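Local coordinates for protein UL37 (Suid herpesvirus 1, PDB 4K70) that forms part of the herpesvirus inner tegument and is thought to act in the control of viral trafficking, represented here by its N-terminal half, at residues Ala7-Leu12 / Trp46-Arg51; Glu29-Ala34 / Ala65-Glu70; Leu77-His82 / Ala474-Ser479; Glu86-Leu91 / Ala132-Ala137; Trp190-Ala195 / Arg383-Tyr388. All coordinates share one frame; numbering follows the deposited sequence.

How the contacts relate
All five contacts join parts of one elongated all-alpha chain, helices joined by loops. Contacts 1 and 2 lie at one end, their centres about 11 Å apart, and their segments alternate along the chain, so that helices 4-12, 20-32, 39-60 and 63-78 interlock. Contact 3 shares helix 63-78 with contact 2 and brings in helix 464-481 from the far end of the construct. The centres of contacts 2 and 3 are about 14 Å apart. Contacts 4 and 5 fall inside the long loop that contact 3 closes. Contact 4 touches contact 3 through His82 and Gly87, whereas contacts 1 and 5 have centres about 44 Å apart. Contacts 4 and 5 include calcium ligands; His82 of contact 3 binds calcium in another structure, not here.

Contact 1: Ala7-Leu12 / Trp46-Arg51; sequences ALVRAL and WARALR
Arg48 and Arg10 both turn toward one carboxylate oxygen, OE1 of Glu13, to which Arg48 NH2 and Arg10 NE each make a long, weak ion pair. A second weak pair ties Arg10 NH1 to Glu6. The two guanidinium groups lie edge to edge with their planes 19° apart, and Arg10 NH2 is modelled 2.8 Å from Arg48 NH2. Both atoms are donors, so this is no hydrogen bond, and the exact placing of two exposed side-chain ends at that spacing is doubtful. Arg10 starts out pointing away from helix 39-60, and the bends at chi2 and chi3 bring its end back.

Val9 spreads its two methyls over separate partners. The apolar part of the contact is CG2, 3.8 Å from Ala49 CB. Val9 CG1, anti to the backbone N (chi1 171°), lies instead against the Arg48 guanidinium, 3.7 Å from Arg48 NH2. The small alanine lets the backbones come close here, with the CA atoms of Val9 and Ala49 5.5 Å apart. The axes of the two short segments cross at 48°.

Helix 63-78 packs against both segments, through Leu68 on Leu8 and Leu72 on Ala49. Helix 20-32 adds Phe30 against Leu8, and helix 101-109 meets Leu50 and Arg51 on helix 39-60.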
# COMPACT_ATOMS: atom_id res chain seq x y z
N ALA A 7 -10.44 -24.02 20.22
CA ALA A 7 -9.88 -24.43 21.49
C ALA A 7 -10.80 -24.04 22.65
O ALA A 7 -10.98 -24.82 23.59
CB ALA A 7 -8.50 -23.83 21.69
N LEU A 8 -11.37 -22.84 22.58
CA LEU A 8 -12.28 -22.36 23.62
C LEU A 8 -13.54 -23.22 23.72
O LEU A 8 -13.90 -23.68 24.80
CB LEU A 8 -12.66 -20.90 23.39
CG LEU A 8 -13.75 -20.36 24.33
CD1 LEU A 8 -13.24 -20.22 25.75
CD2 LEU A 8 -14.30 -19.03 23.83
N VAL A 9 -14.21 -23.43 22.59
CA VAL A 9 -15.43 -24.22 22.58
C VAL A 9 -15.19 -25.59 23.18
O VAL A 9 -15.96 -26.05 24.02
CB VAL A 9 -15.99 -24.40 21.16
CG1 VAL A 9 -17.13 -25.41 21.19
CG2 VAL A 9 -16.48 -23.08 20.62
N ARG A 10 -14.10 -26.22 22.75
CA ARG A 10 -13.68 -27.50 23.32
C ARG A 10 -13.52 -27.40 24.83
O ARG A 10 -14.22 -28.07 25.58
CB ARG A 10 -12.37 -27.95 22.68
CG ARG A 10 -12.50 -28.36 21.22
CD ARG A 10 -13.57 -29.44 21.05
NE ARG A 10 -14.78 -28.93 20.42
CZ ARG A 10 -14.94 -28.82 19.10
NH1 ARG A 10 -13.95 -29.18 18.29
NH2 ARG A 10 -16.07 -28.35 18.60
N ALA A 11 -12.59 -26.54 25.26
CA ALA A 11 -12.29 -26.36 26.68
C ALA A 11 -13.53 -26.13 27.56
O ALA A 11 -13.64 -26.71 28.64
CB ALA A 11 -11.29 -25.23 26.86
N LEU A 12 -14.46 -25.33 27.08
CA LEU A 12 -15.68 -25.05 27.82
C LEU A 12 -16.61 -26.22 27.77
O LEU A 12 -17.58 -26.27 28.50
CB LEU A 12 -16.37 -23.80 27.32
CG LEU A 12 -15.68 -22.49 27.63
CD1 LEU A 12 -16.44 -21.33 27.03
CD2 LEU A 12 -15.48 -22.31 29.12
N TRP A 46 -20.03 -19.85 16.25
CA TRP A 46 -20.43 -18.68 17.03
C TRP A 46 -21.50 -18.97 18.09
O TRP A 46 -21.31 -18.63 19.27
CB TRP A 46 -20.93 -17.55 16.13
CG TRP A 46 -21.53 -16.46 16.98
CD1 TRP A 46 -22.85 -16.26 17.23
CD2 TRP A 46 -20.82 -15.49 17.74
NE1 TRP A 46 -23.02 -15.20 18.09
CE2 TRP A 46 -21.78 -14.70 18.41
CE3 TRP A 46 -19.46 -15.18 17.91
CZ2 TRP A 46 -21.43 -13.63 19.24
CZ3 TRP A 46 -19.11 -14.12 18.72
CH2 TRP A 46 -20.09 -13.36 19.38
N ALA A 47 -22.61 -19.58 17.68
CA ALA A 47 -23.75 -19.78 18.56
C ALA A 47 -23.38 -20.64 19.77
O ALA A 47 -23.74 -20.32 20.91
CB ALA A 47 -24.92 -20.37 17.80
N ARG A 48 -22.65 -21.72 19.51
CA ARG A 48 -22.14 -22.60 20.56
C ARG A 48 -21.16 -21.86 21.47
O ARG A 48 -21.22 -21.99 22.69
CB ARG A 48 -21.43 -23.82 19.96
CG ARG A 48 -22.30 -24.74 19.10
CD ARG A 48 -21.43 -25.62 18.17
NE ARG A 48 -20.54 -26.50 18.93
CZ ARG A 48 -19.53 -27.19 18.40
NH1 ARG A 48 -19.26 -27.11 17.10
NH2 ARG A 48 -18.78 -27.97 19.17
N ALA A 49 -20.24 -21.11 20.87
CA ALA A 49 -19.28 -20.37 21.67
C ALA A 49 -20.00 -19.36 22.57
O ALA A 49 -19.73 -19.27 23.76
CB ALA A 49 -18.24 -19.67 20.79
N LEU A 50 -20.93 -18.60 22.00
CA LEU A 50 -21.64 -17.60 22.78
C LEU A 50 -22.46 -18.25 23.89
O LEU A 50 -22.47 -17.78 25.03
CB LEU A 50 -22.56 -16.77 21.88
CG LEU A 50 -23.32 -15.73 22.70
CD1 LEU A 50 -22.36 -14.60 23.12
CD2 LEU A 50 -24.52 -15.20 21.93
N ARG A 51 -23.15 -19.34 23.55
CA ARG A 51 -23.96 -20.08 24.52
C ARG A 51 -23.12 -20.62 25.67
O ARG A 51 -23.53 -20.55 26.82
CB ARG A 51 -24.71 -21.21 23.82
CG ARG A 51 -25.99 -20.78 23.18
CD ARG A 51 -27.07 -20.65 24.23
NE ARG A 51 -28.26 -19.98 23.72
CZ ARG A 51 -29.29 -19.64 24.48
NH1 ARG A 51 -29.26 -19.93 25.78
NH2 ARG A 51 -30.35 -19.02 23.96

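Contact 2: Glu29-Ala34 / Ala65-Glu70; sequences EFFMAA and AAVLAE
Phe30 and Phe31 meet Val67 and Leu68 in the buried interior of an all-alpha bundle that also includes helix 464-481, where the end of helix 20-32 packs against helix 63-78. Nothing polar bonds across; the contact is made of apolar side chains. Leu68 CD1 comes obliquely to the Phe30 ring, 3.5 Å from Phe30 CD2, with the leucine crossing the phenylalanine at about a right angle. Phe31 works with the far end of its ring. Its CZ lies 3.7 Å from Val67 CG1 and 4.2 Å from Leu68 CB, and the same ring points its edge at the backbone of the other helix, the N of Leu68 being close to the ring plane.

The two phenylalanines part at their first torsion. CG of Phe30 stands anti to its own N (chi1 174°), whereas that of Phe31 lies beside it (chi1 -75°); both rings converge on Leu68, Phe31 also reaching Val67.

Farther out, Leu8 of helix 4-12 packs on both Phe30 and Leu68, and Ala53 of helix 39-60 also touches Leu68. Leu469 of helix 464-481 covers Phe31 and Val67 together. Arg79 makes a cation-pi contact with Phe30, and its NH1 gives a weak hydrogen bond to Ala33 O.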
# COMPACT_ATOMS: atom_id res chain seq x y z
N GLU A 29 -7.10 -18.37 28.92
CA GLU A 29 -6.27 -18.87 27.82
C GLU A 29 -6.74 -18.31 26.48
O GLU A 29 -5.93 -17.95 25.62
CB GLU A 29 -6.26 -20.39 27.79
CG GLU A 29 -5.45 -21.01 28.92
CD GLU A 29 -5.90 -22.42 29.27
OE1 GLU A 29 -6.48 -23.09 28.39
OE2 GLU A 29 -5.68 -22.83 30.43
N PHE A 30 -8.06 -18.25 26.31
CA PHE A 30 -8.62 -17.66 25.10
C PHE A 30 -8.21 -16.20 25.01
O PHE A 30 -7.84 -15.71 23.95
CB PHE A 30 -10.13 -17.81 25.08
CG PHE A 30 -10.80 -17.12 23.93
CD1 PHE A 30 -10.73 -17.64 22.65
CD2 PHE A 30 -11.50 -15.94 24.14
CE1 PHE A 30 -11.35 -17.00 21.59
CE2 PHE A 30 -12.12 -15.29 23.08
CZ PHE A 30 -12.05 -15.82 21.80
N PHE A 31 -8.27 -15.51 26.15
CA PHE A 31 -7.87 -14.11 26.22
C PHE A 31 -6.46 -13.87 25.67
O PHE A 31 -6.16 -12.79 25.17
CB PHE A 31 -7.98 -13.58 27.67
CG PHE A 31 -9.39 -13.34 28.13
CD1 PHE A 31 -10.43 -13.27 27.22
CD2 PHE A 31 -9.67 -13.16 29.48
CE1 PHE A 31 -11.74 -13.04 27.65
CE2 PHE A 31 -10.97 -12.93 29.92
CZ PHE A 31 -12.01 -12.86 29.00
N MET A 32 -5.61 -14.89 25.74
CA MET A 32 -4.23 -14.75 25.29
C MET A 32 -3.85 -15.62 24.08
O MET A 32 -2.69 -15.64 23.66
CB MET A 32 -3.27 -15.00 26.45
CG MET A 32 -3.30 -13.90 27.51
SD MET A 32 -2.15 -14.20 28.85
CE MET A 32 -2.98 -15.53 29.71
N ALA A 33 -4.82 -16.32 23.53
CA ALA A 33 -4.57 -17.23 22.41
C ALA A 33 -4.01 -16.53 21.17
O ALA A 33 -4.16 -15.31 21.01
CB ALA A 33 -5.83 -18.01 22.06
N ALA A 34 -3.37 -17.30 20.30
CA ALA A 34 -2.74 -16.75 19.11
C ALA A 34 -3.36 -17.32 17.85
O ALA A 34 -3.04 -16.90 16.74
CB ALA A 34 -1.25 -17.01 19.14
N ALA A 65 -15.90 -14.72 32.77
CA ALA A 65 -17.04 -15.19 31.99
C ALA A 65 -17.91 -14.05 31.47
O ALA A 65 -18.43 -14.10 30.36
CB ALA A 65 -17.90 -16.16 32.81
N ALA A 66 -18.06 -13.01 32.30
CA ALA A 66 -18.88 -11.87 31.93
C ALA A 66 -18.24 -11.16 30.75
O ALA A 66 -18.90 -10.88 29.74
CB ALA A 66 -19.01 -10.92 33.11
N VAL A 67 -16.95 -10.88 30.89
CA VAL A 67 -16.15 -10.22 29.85
C VAL A 67 -16.14 -11.01 28.55
O VAL A 67 -16.37 -10.45 27.46
CB VAL A 67 -14.70 -10.00 30.33
CG1 VAL A 67 -13.80 -9.57 29.17
CG2 VAL A 67 -14.67 -8.97 31.45
N LEU A 68 -15.87 -12.30 28.66
CA LEU A 68 -15.87 -13.17 27.49
C LEU A 68 -17.20 -13.06 26.75
O LEU A 68 -17.22 -12.70 25.57
CB LEU A 68 -15.61 -14.63 27.90
CG LEU A 68 -15.69 -15.69 26.80
CD1 LEU A 68 -14.57 -15.51 25.77
CD2 LEU A 68 -15.65 -17.08 27.40
N ALA A 69 -18.30 -13.36 27.43
CA ALA A 69 -19.61 -13.39 26.79
C ALA A 69 -19.99 -12.06 26.16
O ALA A 69 -20.46 -12.01 25.02
CB ALA A 69 -20.67 -13.81 27.78
N GLU A 70 -19.79 -10.98 26.92
CA GLU A 70 -20.16 -9.65 26.46
C GLU A 70 -19.26 -9.11 25.32
O GLU A 70 -19.73 -8.33 24.47
CB GLU A 70 -20.18 -8.66 27.64
CG GLU A 70 -21.43 -8.79 28.51
CD GLU A 70 -21.54 -7.70 29.59
OE1 GLU A 70 -20.50 -7.27 30.12
OE2 GLU A 70 -22.68 -7.29 29.90

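Contact 3: Leu77-His82 / Ala474-Ser479; sequences LWRLRH and AFRAQS
Trp78 and Arg476 meet where the end of helix 63-78 packs against helix 464-481, a junction within the helical fold that joins residues nearly 400 positions apart.

The main contact is between flat groups set steeply against each other. The indole and guanidinium planes are 78° apart, and Trp78 CD1 stands 3.5 Å above one face of the Arg476 guanidinium, offset toward its rim. From the ring's side, Arg476 NH2 lies at the edge of the indole, in its plane. The bend at chi3 of Arg476 (67°) turns the group into this position.

The polar ends are satisfied by two carboxylates from outside the pair. Trp78 NE1 and Arg476 NE are both donors, 3.5 Å apart, and both point to Asp173 OD2, one by a hydrogen bond and the other by a salt bridge. Asp175 takes Arg476 NH2 in a second salt bridge, so both acids fix the buried guanidinium.

A smaller van der Waals contact sets the Arg79 methylene CG 3.9 Å from Arg476 NH1.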
# COMPACT_ATOMS: atom_id res chain seq x y z
N LEU A 77 -13.48 -11.55 16.25
CA LEU A 77 -13.12 -10.85 15.02
C LEU A 77 -11.65 -10.45 15.00
O LEU A 77 -11.07 -10.26 13.93
CB LEU A 77 -13.99 -9.61 14.85
CG LEU A 77 -15.26 -9.65 14.01
CD1 LEU A 77 -15.76 -11.06 13.78
CD2 LEU A 77 -16.34 -8.79 14.66
N TRP A 78 -11.04 -10.34 16.18
CA TRP A 78 -9.71 -9.75 16.31
C TRP A 78 -8.63 -10.52 15.56
O TRP A 78 -7.71 -9.93 14.97
CB TRP A 78 -9.31 -9.68 17.78
CG TRP A 78 -8.40 -8.53 18.15
CD1 TRP A 78 -7.14 -8.29 17.67
CD2 TRP A 78 -8.68 -7.49 19.10
NE1 TRP A 78 -6.63 -7.14 18.26
CE2 TRP A 78 -7.55 -6.64 19.14
CE3 TRP A 78 -9.78 -7.19 19.92
CZ2 TRP A 78 -7.49 -5.52 19.97
CZ3 TRP A 78 -9.71 -6.07 20.75
CH2 TRP A 78 -8.57 -5.25 20.77
N ARG A 79 -8.70 -11.84 15.61
CA ARG A 79 -7.67 -12.66 14.97
C ARG A 79 -8.21 -13.29 13.69
O ARG A 79 -7.81 -14.38 13.32
CB ARG A 79 -7.15 -13.73 15.93
CG ARG A 79 -6.27 -13.18 17.05
CD ARG A 79 -6.23 -14.13 18.26
NE ARG A 79 -7.51 -14.17 18.96
CZ ARG A 79 -7.68 -13.89 20.26
NH1 ARG A 79 -6.64 -13.57 21.02
NH2 ARG A 79 -8.90 -13.95 20.80
N LEU A 80 -9.09 -12.57 13.01
CA LEU A 80 -9.77 -13.10 11.84
C LEU A 80 -8.88 -13.11 10.58
O LEU A 80 -8.24 -12.12 10.25
CB LEU A 80 -11.05 -12.31 11.59
CG LEU A 80 -12.10 -12.91 10.66
CD1 LEU A 80 -12.62 -14.20 11.26
CD2 LEU A 80 -13.22 -11.91 10.43
N ARG A 81 -8.84 -14.24 9.88
CA ARG A 81 -8.17 -14.31 8.58
C ARG A 81 -9.21 -14.39 7.46
O ARG A 81 -9.84 -15.44 7.26
CB ARG A 81 -7.22 -15.50 8.50
CG ARG A 81 -6.35 -15.46 7.23
CD ARG A 81 -5.83 -16.81 6.80
NE ARG A 81 -4.76 -17.31 7.67
CZ ARG A 81 -3.51 -16.87 7.64
NH1 ARG A 81 -3.15 -15.90 6.80
NH2 ARG A 81 -2.62 -17.39 8.47
N HIS A 82 -9.40 -13.28 6.76
CA HIS A 82 -10.42 -13.19 5.73
C HIS A 82 -9.76 -13.07 4.37
O HIS A 82 -8.81 -12.32 4.20
CB HIS A 82 -11.32 -11.97 5.96
CG HIS A 82 -12.28 -11.70 4.84
ND1 HIS A 82 -13.13 -12.67 4.35
CD2 HIS A 82 -12.52 -10.59 4.12
CE1 HIS A 82 -13.85 -12.16 3.37
NE2 HIS A 82 -13.49 -10.89 3.21
N ALA A 474 -0.52 -6.07 25.11
CA ALA A 474 0.84 -5.54 25.17
C ALA A 474 1.74 -6.32 24.22
O ALA A 474 2.57 -5.73 23.53
CB ALA A 474 1.37 -5.63 26.59
N PHE A 475 1.55 -7.63 24.17
CA PHE A 475 2.31 -8.46 23.25
C PHE A 475 2.01 -8.04 21.82
O PHE A 475 2.92 -7.87 21.01
CB PHE A 475 1.98 -9.93 23.45
CG PHE A 475 2.52 -10.82 22.38
CD1 PHE A 475 3.88 -11.08 22.31
CD2 PHE A 475 1.68 -11.39 21.44
CE1 PHE A 475 4.39 -11.91 21.33
CE2 PHE A 475 2.18 -12.21 20.45
CZ PHE A 475 3.54 -12.47 20.39
N ARG A 476 0.73 -7.85 21.51
CA ARG A 476 0.34 -7.44 20.17
C ARG A 476 0.90 -6.06 19.81
O ARG A 476 1.41 -5.87 18.70
CB ARG A 476 -1.18 -7.50 19.99
CG ARG A 476 -1.69 -8.92 19.79
CD ARG A 476 -3.16 -8.98 19.40
NE ARG A 476 -3.43 -8.43 18.07
CZ ARG A 476 -3.56 -9.15 16.96
NH1 ARG A 476 -3.41 -10.47 17.02
NH2 ARG A 476 -3.82 -8.57 15.80
N ALA A 477 0.82 -5.11 20.74
CA ALA A 477 1.32 -3.76 20.53
C ALA A 477 2.83 -3.71 20.24
O ALA A 477 3.28 -2.99 19.34
CB ALA A 477 1.00 -2.87 21.73
N GLN A 478 3.60 -4.48 21.00
CA GLN A 478 5.05 -4.52 20.85
C GLN A 478 5.45 -5.34 19.63
O GLN A 478 6.19 -4.88 18.76
CB GLN A 478 5.71 -5.11 22.11
CG GLN A 478 7.15 -5.59 21.92
CD GLN A 478 7.25 -7.08 21.66
OE1 GLN A 478 6.49 -7.88 22.23
NE2 GLN A 478 8.18 -7.48 20.79
N SER A 479 4.94 -6.56 19.58
CA SER A 479 5.28 -7.51 18.53
C SER A 479 4.87 -7.07 17.13
O SER A 479 5.44 -7.51 16.14
CB SER A 479 4.65 -8.87 18.86
OG SER A 479 4.70 -9.72 17.73

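Contact 4: Glu86-Leu91 / Ala132-Ala137; sequences EGTAPL and AAFDEA. With NA (sodium ion), chain U.
The turn that leads from a calcium-binding loop into helix 89-98 is pinned to the end of helix 120-137, with Thr88 set against Asp135 and Phe134. Thr88 OG1 lies 3.0 Å from Asp135 OD2, probably as the donor of a hydrogen bond, although its one proton has another acceptor within reach. A water doubles the link. It accepts from the backbone N of Thr88 at 2.8 Å and donates to Asp135 OD1 at 2.7 Å, which gives each carboxylate oxygen its own path to the threonine.

The methyl does the apolar work. With OG1 placed between the backbone N and the carbonyl carbon (chi1 56°), Thr88 CG2 comes to 3.6 Å from Phe134 CD1. The threonine thus touches a ring that is also stacked on Trp84 and packs on Tyr183 and Val184 of helix 175-188.

Just before Thr88, Gly87 takes a backbone with positive phi (71°), and its O accepts a hydrogen bond from His82 NE2. Glu86 belongs to a calcium site that it shares with Asp83. Within the same Glu86 side chain, OE1 binds a sodium ion at 2.2 Å, and water 2 is a further ligand of that ion, 2.4 Å from the sodium.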
# COMPACT_ATOMS: atom_id res chain seq x y z
N GLU A 86 -12.51 -12.34 -2.00
CA GLU A 86 -13.94 -12.61 -1.98
C GLU A 86 -14.76 -11.40 -1.51
O GLU A 86 -15.98 -11.49 -1.36
CB GLU A 86 -14.22 -13.83 -1.10
CG GLU A 86 -13.29 -15.02 -1.41
CD GLU A 86 -13.40 -16.13 -0.38
OE1 GLU A 86 -14.39 -16.15 0.36
OE2 GLU A 86 -12.48 -16.97 -0.30
N GLY A 87 -14.11 -10.27 -1.27
CA GLY A 87 -14.84 -9.06 -0.91
C GLY A 87 -15.47 -9.07 0.47
O GLY A 87 -15.07 -9.83 1.35
N THR A 88 -16.47 -8.21 0.67
CA THR A 88 -17.08 -8.05 1.99
C THR A 88 -18.15 -9.10 2.35
O THR A 88 -18.45 -9.30 3.53
CB THR A 88 -17.70 -6.65 2.17
OG1 THR A 88 -18.64 -6.41 1.11
CG2 THR A 88 -16.61 -5.57 2.14
N ALA A 89 -18.73 -9.76 1.35
CA ALA A 89 -19.88 -10.64 1.59
C ALA A 89 -19.71 -11.64 2.75
O ALA A 89 -20.57 -11.73 3.62
CB ALA A 89 -20.30 -11.37 0.30
N PRO A 90 -18.59 -12.37 2.77
CA PRO A 90 -18.35 -13.35 3.83
C PRO A 90 -18.26 -12.73 5.22
O PRO A 90 -18.62 -13.39 6.20
CB PRO A 90 -17.00 -13.96 3.44
CG PRO A 90 -16.86 -13.71 1.97
CD PRO A 90 -17.51 -12.37 1.77
N LEU A 91 -17.75 -11.49 5.31
CA LEU A 91 -17.70 -10.79 6.58
C LEU A 91 -19.08 -10.40 7.02
O LEU A 91 -19.44 -10.56 8.19
CB LEU A 91 -16.84 -9.53 6.50
CG LEU A 91 -15.35 -9.77 6.41
CD1 LEU A 91 -14.60 -8.44 6.60
CD2 LEU A 91 -14.94 -10.80 7.46
N ALA A 132 -18.68 -1.13 4.29
CA ALA A 132 -19.24 -0.20 3.32
C ALA A 132 -18.15 0.76 2.83
O ALA A 132 -18.08 1.08 1.64
CB ALA A 132 -20.41 0.58 3.93
N ALA A 133 -17.30 1.21 3.76
CA ALA A 133 -16.18 2.07 3.40
C ALA A 133 -15.18 1.31 2.52
O ALA A 133 -14.62 1.88 1.58
CB ALA A 133 -15.49 2.58 4.66
N PHE A 134 -14.95 0.05 2.86
CA PHE A 134 -14.03 -0.77 2.08
C PHE A 134 -14.52 -0.80 0.64
O PHE A 134 -13.77 -0.47 -0.28
CB PHE A 134 -13.93 -2.17 2.66
CG PHE A 134 -13.11 -3.13 1.84
CD1 PHE A 134 -13.70 -3.89 0.84
CD2 PHE A 134 -11.74 -3.28 2.07
CE1 PHE A 134 -12.94 -4.77 0.08
CE2 PHE A 134 -10.98 -4.16 1.33
CZ PHE A 134 -11.58 -4.91 0.33
N ASP A 135 -15.78 -1.15 0.45
CA ASP A 135 -16.37 -1.21 -0.88
C ASP A 135 -16.26 0.12 -1.63
O ASP A 135 -15.94 0.15 -2.81
CB ASP A 135 -17.83 -1.68 -0.84
CG ASP A 135 -17.96 -3.18 -0.60
OD1 ASP A 135 -17.03 -3.94 -0.98
OD2 ASP A 135 -18.98 -3.61 -0.03
N GLU A 136 -16.52 1.22 -0.93
CA GLU A 136 -16.38 2.53 -1.56
C GLU A 136 -14.94 2.79 -2.00
O GLU A 136 -14.71 3.34 -3.07
CB GLU A 136 -16.87 3.64 -0.62
CG GLU A 136 -17.34 4.89 -1.36
CD GLU A 136 -18.06 5.86 -0.43
OE1 GLU A 136 -18.73 5.39 0.51
OE2 GLU A 136 -17.95 7.09 -0.65
N ALA A 137 -13.97 2.41 -1.17
CA ALA A 137 -12.56 2.62 -1.50
C ALA A 137 -12.13 1.89 -2.77
O ALA A 137 -11.23 2.35 -3.47
CB ALA A 137 -11.66 2.20 -0.32
NA NA U . -14.22 -16.78 2.45
O HOH W 1 -16.96 -6.60 -1.53
O HOH W 2 -12.76 -15.66 4.01

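Contact 5: Trp190-Ala195 / Arg383-Tyr388; sequences WALPLA and RLLDDY. With CA (calcium ion), chain D; NA (sodium ion), chain F.
This is a small, buried apolar contact near the centre of the chain, where Leu192 and Pro193 at the start of helix 191-201 receive Leu385 from the end of helix 366-385. The Leu385 CD2 methyl meets the CG-CD side of the Pro193 ring, 3.6 Å from Pro193 CG and 3.7 Å from Pro193 CD. The same methyl is 4.3 Å from Leu192 CD2. CG of Leu385 stands opposite its backbone N (chi1 178°), which carries the branch across to the proline. Val337 of helix 333-342 and Pro156 pack on both leucines.

Leu385 opens a type I beta turn that runs to Tyr388, and the residues around this turn form a calcium site. The ion is bound by Arg383 O at 2.4 Å, Asp386 OD1 at 2.4 Å, Asp387 OD2 at 2.3 Å and a water. Asp386 OD1 is shared: it also binds a sodium ion at 2.8 Å, together with His382 O. Asn189, just before Trp190, donates a hydrogen bond from its side-chain ND2 to Tyr388 O, tying the two parts of the chain together.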
# COMPACT_ATOMS: atom_id res chain seq x y z
N TRP A 190 -1.02 1.69 -7.74
CA TRP A 190 -0.33 1.51 -9.01
C TRP A 190 -0.79 2.53 -10.05
O TRP A 190 -0.04 2.88 -10.96
CB TRP A 190 -0.56 0.09 -9.54
CG TRP A 190 -2.00 -0.14 -9.82
CD1 TRP A 190 -2.94 -0.59 -8.95
CD2 TRP A 190 -2.68 0.13 -11.05
NE1 TRP A 190 -4.16 -0.63 -9.56
CE2 TRP A 190 -4.03 -0.19 -10.85
CE3 TRP A 190 -2.27 0.62 -12.30
CZ2 TRP A 190 -4.99 -0.05 -11.86
CZ3 TRP A 190 -3.23 0.76 -13.30
CH2 TRP A 190 -4.57 0.42 -13.07
N ALA A 191 -2.01 3.04 -9.89
CA ALA A 191 -2.63 3.89 -10.90
C ALA A 191 -2.08 5.32 -10.93
O ALA A 191 -2.21 6.02 -11.93
CB ALA A 191 -4.13 3.90 -10.72
N LEU A 192 -1.49 5.76 -9.82
CA LEU A 192 -1.03 7.15 -9.72
C LEU A 192 0.01 7.52 -10.80
O LEU A 192 -0.17 8.50 -11.53
CB LEU A 192 -0.51 7.45 -8.30
CG LEU A 192 0.16 8.81 -8.09
CD1 LEU A 192 -0.80 9.95 -8.41
CD2 LEU A 192 0.72 8.92 -6.68
N PRO A 193 1.10 6.74 -10.92
CA PRO A 193 2.12 7.00 -11.95
C PRO A 193 1.55 6.95 -13.38
O PRO A 193 2.02 7.67 -14.26
CB PRO A 193 3.10 5.84 -11.79
CG PRO A 193 2.92 5.37 -10.40
CD PRO A 193 1.49 5.66 -10.01
N LEU A 194 0.56 6.09 -13.60
CA LEU A 194 -0.11 6.02 -14.89
C LEU A 194 -0.89 7.30 -15.16
O LEU A 194 -0.76 7.89 -16.22
CB LEU A 194 -1.03 4.78 -14.97
CG LEU A 194 -2.00 4.76 -16.15
CD1 LEU A 194 -1.24 4.85 -17.46
CD2 LEU A 194 -2.90 3.51 -16.13
N ALA A 195 -1.72 7.71 -14.19
CA ALA A 195 -2.47 8.96 -14.30
C ALA A 195 -1.55 10.17 -14.52
O ALA A 195 -1.83 11.05 -15.34
CB ALA A 195 -3.33 9.18 -13.06
N ARG A 383 9.30 1.64 -5.90
CA ARG A 383 9.20 0.36 -5.21
C ARG A 383 8.20 0.38 -4.06
O ARG A 383 7.44 -0.57 -3.88
CB ARG A 383 10.56 -0.04 -4.65
CG ARG A 383 11.51 -0.58 -5.67
CD ARG A 383 12.46 -1.53 -4.99
NE ARG A 383 13.68 -0.90 -4.49
CZ ARG A 383 14.32 -1.31 -3.40
NH1 ARG A 383 13.84 -2.32 -2.68
NH2 ARG A 383 15.44 -0.71 -3.02
N LEU A 384 8.23 1.43 -3.26
CA LEU A 384 7.37 1.55 -2.09
C LEU A 384 5.93 1.88 -2.42
O LEU A 384 5.02 1.57 -1.65
CB LEU A 384 7.88 2.63 -1.13
CG LEU A 384 9.20 2.37 -0.41
CD1 LEU A 384 9.81 3.67 0.08
CD2 LEU A 384 8.98 1.42 0.75
N LEU A 385 5.71 2.56 -3.54
CA LEU A 385 4.42 3.18 -3.80
C LEU A 385 3.25 2.18 -3.83
O LEU A 385 2.17 2.49 -3.32
CB LEU A 385 4.45 4.01 -5.09
CG LEU A 385 3.12 4.65 -5.49
CD1 LEU A 385 2.57 5.55 -4.39
CD2 LEU A 385 3.25 5.41 -6.81
N ASP A 386 3.46 1.00 -4.40
CA ASP A 386 2.35 0.03 -4.49
C ASP A 386 1.89 -0.45 -3.13
O ASP A 386 0.76 -0.91 -2.97
CB ASP A 386 2.68 -1.17 -5.43
CG ASP A 386 3.67 -2.16 -4.81
OD1 ASP A 386 4.90 -1.95 -4.94
OD2 ASP A 386 3.22 -3.15 -4.19
N ASP A 387 2.76 -0.33 -2.13
CA ASP A 387 2.46 -0.87 -0.82
C ASP A 387 1.92 0.21 0.10
O ASP A 387 1.43 -0.09 1.19
CB ASP A 387 3.72 -1.44 -0.20
CG ASP A 387 4.31 -2.54 -1.04
OD1 ASP A 387 3.69 -3.63 -1.10
OD2 ASP A 387 5.38 -2.31 -1.64
N TYR A 388 1.99 1.46 -0.34
CA TYR A 388 1.76 2.59 0.54
C TYR A 388 0.37 2.61 1.18
O TYR A 388 -0.64 2.58 0.48
CB TYR A 388 1.99 3.91 -0.19
CG TYR A 388 2.01 5.07 0.77
CD1 TYR A 388 0.83 5.70 1.16
CD2 TYR A 388 3.20 5.50 1.33
CE1 TYR A 388 0.84 6.75 2.07
CE2 TYR A 388 3.23 6.55 2.23
CZ TYR A 388 2.05 7.16 2.60
OH TYR A 388 2.10 8.20 3.49
CA CA D . 6.60 -2.78 -3.52
NA NA F . 5.67 -0.28 -7.05
O HOH W 3 8.34 -3.28 -1.91